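Local coordinates for foldase protein PrsA 2 (Bacillus anthracis, PDB 6VJ4) that catalyses the cis-trans isomerisation of peptidyl-proline bonds, assists the extracellular folding of secreted proteins after translocation, and is important for secretion of the protective antigen, at residues Ser113-Glu122 and Phe136-Asp146. Sequence-based numbering, arbitrary orientation.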
loop_
_atom_site.group_PDB
_atom_site.type_symbol
_atom_site.label_atom_id
_atom_site.label_comp_id
_atom_site.label_asym_id
_atom_site.label_seq_id
_atom_site.Cartn_x
_atom_site.Cartn_y
_atom_site.Cartn_z
ATOM N N SER A 113 -22.997 13.268 -37.732
ATOM C CA SER A 113 -22.802 14.701 -37.401
ATOM C C SER A 113 -23.366 14.923 -36.008
ATOM O O SER A 113 -24.246 14.157 -35.574
ATOM C CB SER A 113 -23.464 15.634 -38.382
ATOM O OG SER A 113 -22.933 15.433 -39.683
ATOM N N HIS A 114 -22.922 15.975 -35.324
ATOM C CA HIS A 114 -23.554 16.255 -34.020
ATOM C C HIS A 114 -23.480 17.750 -33.728
ATOM O O HIS A 114 -22.666 18.485 -34.379
ATOM C CB HIS A 114 -22.937 15.467 -32.856
ATOM C CG HIS A 114 -21.624 15.955 -32.348
ATOM N ND1 HIS A 114 -21.327 15.969 -30.988
ATOM C CD2 HIS A 114 -20.521 16.435 -32.976
ATOM C CE1 HIS A 114 -20.090 16.429 -30.816
ATOM N NE2 HIS A 114 -19.578 16.751 -32.017
ATOM N N ILE A 115 -24.363 18.149 -32.832
ATOM C CA ILE A 115 -24.355 19.503 -32.227
ATOM C C ILE A 115 -24.191 19.287 -30.728
ATOM O O ILE A 115 -25.012 18.538 -30.164
ATOM C CB ILE A 115 -25.649 20.239 -32.571
ATOM C CG1 ILE A 115 -25.783 20.360 -34.091
ATOM C CG2 ILE A 115 -25.719 21.574 -31.841
ATOM C CD1 ILE A 115 -27.098 20.851 -34.546
ATOM N N LEU A 116 -23.157 19.891 -30.148
ATOM C CA LEU A 116 -22.885 19.783 -28.697
ATOM C C LEU A 116 -23.255 21.088 -27.989
ATOM O O LEU A 116 -22.776 22.156 -28.408
ATOM C CB LEU A 116 -21.407 19.464 -28.492
ATOM C CG LEU A 116 -20.944 19.454 -27.041
ATOM C CD1 LEU A 116 -21.696 18.402 -26.241
ATOM C CD2 LEU A 116 -19.441 19.193 -26.984
ATOM N N VAL A 117 -24.104 20.990 -26.975
ATOM C CA VAL A 117 -24.496 22.180 -26.163
ATOM C C VAL A 117 -24.398 21.815 -24.678
ATOM O O VAL A 117 -24.399 20.647 -24.337
ATOM C CB VAL A 117 -25.875 22.760 -26.532
ATOM C CG1 VAL A 117 -25.895 23.320 -27.949
ATOM C CG2 VAL A 117 -27.017 21.783 -26.310
ATOM N N SER A 118 -24.240 22.804 -23.803
ATOM C CA SER A 118 -24.071 22.430 -22.374
ATOM C C SER A 118 -25.426 22.399 -21.664
ATOM O O SER A 118 -25.550 21.685 -20.657
ATOM C CB SER A 118 -23.116 23.382 -21.698
ATOM O OG SER A 118 -23.518 24.713 -21.951
ATOM N N ASP A 119 -26.392 23.144 -22.188
ATOM C CA ASP A 119 -27.717 23.314 -21.537
ATOM C C ASP A 119 -28.692 22.324 -22.173
ATOM O O ASP A 119 -28.830 22.395 -23.402
ATOM C CB ASP A 119 -28.183 24.758 -21.719
ATOM C CG ASP A 119 -29.455 25.102 -20.966
ATOM O OD1 ASP A 119 -29.366 25.306 -19.742
ATOM O OD2 ASP A 119 -30.528 25.133 -21.613
ATOM N N GLU A 120 -29.331 21.465 -21.360
ATOM C CA GLU A 120 -30.286 20.429 -21.849
ATOM C C GLU A 120 -31.502 21.097 -22.512
ATOM O O GLU A 120 -32.007 20.535 -23.513
ATOM C CB GLU A 120 -30.749 19.514 -20.713
ATOM C CG GLU A 120 -31.688 18.410 -21.167
ATOM C CD GLU A 120 -32.265 17.524 -20.074
ATOM O OE1 GLU A 120 -31.877 17.697 -18.904
ATOM O OE2 GLU A 120 -33.111 16.666 -20.393
ATOM N N ASN A 121 -31.994 22.213 -21.965
ATOM C CA ASN A 121 -33.150 22.875 -22.629
ATOM C C ASN A 121 -32.702 23.383 -24.001
ATOM O O ASN A 121 -33.497 23.313 -24.945
ATOM C CB ASN A 121 -33.745 24.049 -21.838
ATOM C CG ASN A 121 -35.042 24.535 -22.461
ATOM O OD1 ASN A 121 -35.974 23.749 -22.644
ATOM N ND2 ASN A 121 -35.115 25.813 -22.800
ATOM N N GLU A 122 -31.469 23.883 -24.099
ATOM C CA GLU A 122 -30.961 24.371 -25.408
ATOM C C GLU A 122 -30.922 23.201 -26.401
ATOM O O GLU A 122 -31.240 23.426 -27.584
ATOM C CB GLU A 122 -29.580 25.011 -25.262
ATOM C CG GLU A 122 -29.054 25.572 -26.570
ATOM C CD GLU A 122 -27.805 26.437 -26.477
ATOM O OE1 GLU A 122 -27.474 26.894 -25.359
ATOM O OE2 GLU A 122 -27.172 26.652 -27.530
ATOM N N PHE A 136 -29.364 21.300 -40.331
ATOM C CA PHE A 136 -28.460 20.726 -39.298
ATOM C C PHE A 136 -27.076 21.385 -39.385
ATOM O O PHE A 136 -26.496 21.814 -38.350
ATOM C CB PHE A 136 -28.366 19.210 -39.470
ATOM C CG PHE A 136 -27.745 18.519 -38.293
ATOM C CD1 PHE A 136 -26.388 18.630 -38.032
ATOM C CD2 PHE A 136 -28.532 17.776 -37.423
ATOM C CE1 PHE A 136 -25.828 18.016 -36.921
ATOM C CE2 PHE A 136 -27.962 17.160 -36.323
ATOM C CZ PHE A 136 -26.622 17.290 -36.070
ATOM N N GLU A 137 -26.571 21.524 -40.607
ATOM C CA GLU A 137 -25.200 22.069 -40.781
ATOM C C GLU A 137 -25.142 23.515 -40.286
ATOM O O GLU A 137 -24.153 23.885 -39.603
ATOM C CB GLU A 137 -24.794 21.890 -42.242
ATOM C CG GLU A 137 -24.711 20.411 -42.647
ATOM C CD GLU A 137 -25.980 19.551 -42.558
ATOM O OE1 GLU A 137 -27.046 19.995 -43.028
ATOM O OE2 GLU A 137 -25.900 18.408 -42.009
ATOM N N GLU A 138 -26.128 24.328 -40.645
ATOM C CA GLU A 138 -26.079 25.750 -40.222
ATOM C C GLU A 138 -26.267 25.857 -38.707
ATOM O O GLU A 138 -25.617 26.748 -38.084
ATOM C CB GLU A 138 -27.085 26.588 -41.021
ATOM C CG GLU A 138 -26.716 26.681 -42.490
ATOM C CD GLU A 138 -25.379 27.358 -42.749
ATOM O OE1 GLU A 138 -25.067 28.334 -42.043
ATOM O OE2 GLU A 138 -24.625 26.876 -43.615
ATOM N N LEU A 139 -27.158 25.056 -38.120
ATOM C CA LEU A 139 -27.320 25.125 -36.645
ATOM C C LEU A 139 -26.040 24.653 -35.962
ATOM O O LEU A 139 -25.702 25.205 -34.919
ATOM C CB LEU A 139 -28.501 24.275 -36.176
ATOM C CG LEU A 139 -29.847 24.956 -36.091
ATOM C CD1 LEU A 139 -30.897 23.924 -35.716
ATOM C CD2 LEU A 139 -29.831 26.108 -35.079
ATOM N N ALA A 140 -25.344 23.683 -36.536
ATOM C CA ALA A 140 -24.090 23.223 -35.916
ATOM C C ALA A 140 -23.051 24.343 -35.991
ATOM O O ALA A 140 -22.347 24.574 -35.007
ATOM C CB ALA A 140 -23.589 21.984 -36.603
ATOM N N LYS A 141 -22.984 25.000 -37.139
ATOM C CA LYS A 141 -21.987 26.086 -37.323
ATOM C C LYS A 141 -22.264 27.221 -36.342
ATOM O O LYS A 141 -21.293 27.892 -35.895
ATOM C CB LYS A 141 -21.998 26.543 -38.779
ATOM C CG LYS A 141 -21.330 25.566 -39.731
ATOM C CD LYS A 141 -21.061 26.088 -41.122
ATOM C CE LYS A 141 -22.279 26.634 -41.822
ATOM N NZ LYS A 141 -21.948 27.154 -43.174
ATOM N N GLN A 142 -23.528 27.447 -36.008
ATOM C CA GLN A 142 -23.868 28.554 -35.105
ATOM C C GLN A 142 -23.773 28.120 -33.641
ATOM O O GLN A 142 -23.186 28.885 -32.855
ATOM C CB GLN A 142 -25.269 29.108 -35.417
ATOM C CG GLN A 142 -25.698 30.243 -34.489
ATOM C CD GLN A 142 -24.743 31.409 -34.607
ATOM O OE1 GLN A 142 -24.313 31.748 -35.708
ATOM N NE2 GLN A 142 -24.365 31.984 -33.472
ATOM N N GLU A 143 -24.316 26.951 -33.283
ATOM C CA GLU A 143 -24.522 26.624 -31.845
ATOM C C GLU A 143 -23.601 25.544 -31.302
ATOM O O GLU A 143 -23.510 25.459 -30.039
ATOM C CB GLU A 143 -25.944 26.085 -31.643
ATOM C CG GLU A 143 -27.031 27.037 -32.088
ATOM C CD GLU A 143 -27.143 28.303 -31.268
ATOM O OE1 GLU A 143 -26.512 28.363 -30.195
ATOM O OE2 GLU A 143 -27.853 29.228 -31.713
ATOM N N SER A 144 -22.945 24.748 -32.159
ATOM C CA SER A 144 -22.174 23.635 -31.552
ATOM C C SER A 144 -20.963 24.146 -30.773
ATOM O O SER A 144 -20.271 25.063 -31.265
ATOM C CB SER A 144 -21.745 22.612 -32.553
ATOM O OG SER A 144 -21.154 21.521 -31.872
ATOM N N GLN A 145 -20.731 23.549 -29.599
ATOM C CA GLN A 145 -19.556 23.853 -28.756
ATOM C C GLN A 145 -18.375 22.965 -29.150
ATOM O O GLN A 145 -17.286 23.192 -28.610
ATOM C CB GLN A 145 -19.920 23.641 -27.291
ATOM C CG GLN A 145 -20.981 24.615 -26.832
ATOM C CD GLN A 145 -21.416 24.327 -25.420
ATOM O OE1 GLN A 145 -20.930 23.396 -24.778
ATOM N NE2 GLN A 145 -22.383 25.095 -24.960
ATOM N N ASP A 146 -18.582 22.007 -30.058
ATOM C CA ASP A 146 -17.480 21.087 -30.453
ATOM C C ASP A 146 -16.669 21.769 -31.553
ATOM O O ASP A 146 -17.076 21.704 -32.729
ATOM C CB ASP A 146 -17.975 19.724 -30.920
ATOM C CG ASP A 146 -16.820 18.835 -31.360
ATOM O OD1 ASP A 146 -15.655 19.193 -31.034
ATOM O OD2 ASP A 146 -17.062 17.869 -32.098
HETATM O O HOH W 1 -23.513 17.706 -40.900
HETATM O O HOH W 2 -20.440 20.046 -33.986
HETATM O O HOH W 3 -24.241 26.883 -28.015
#
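Ile115 lies across the Phe136 ring, its CD1 over one face, 4.0 Å from the ring centroid and only 14° off the normal, a CH-pi contact. Ile115 CG1, anti to the carbonyl carbon, carries the chain to the helix and also meets Ala140 CB at 3.7 Å, while Ile115 CD1 reaches Leu139 CB. His114 CA closes on the edge of the same ring, near its plane. This is the tight apolar part: Ile115, Phe136 and Ala140 are buried, Leu139 is at the margin.

Where the helix ends, polar atoms take over. Ser144 OG, anti to its own N, accepts an almost straight bond from Leu116 N (3.1 Å, 177°) and a second from Asp146 N, the latter forming an ST turn; one water joins it to His114 O. Gln145 N returns a 2.7 Å bond to Leu116 O. Within its ring plane, His114 NE2 donates to the anti side of Asp146 OD2 at 2.8 Å, ring and carboxylate planes 65° apart. Ser149 also bonds OD2, and His114 ND1 is hydrogen-bonded to His191 ND1, consistent with the paired histidines of parvulin active sites.

The contact is looser at Ser118 and Gln145, both solvent-exposed, and at Glu122, whose OE2 stands 3.2 Å from Glu143 OE1 without a hydrogen bond, which would probably raise one pKa. A water lies within hydrogen-bonding distance of Glu122 OE2 and Glu143 O, but cannot serve all acceptors around it.

In the parvulin-type domain, strand 110-117 runs between antiparallel strands 155-159 and 189-198; helix 136-143 packs beside it, with helix 120-131 touching Ile115, Val117 and Leu139.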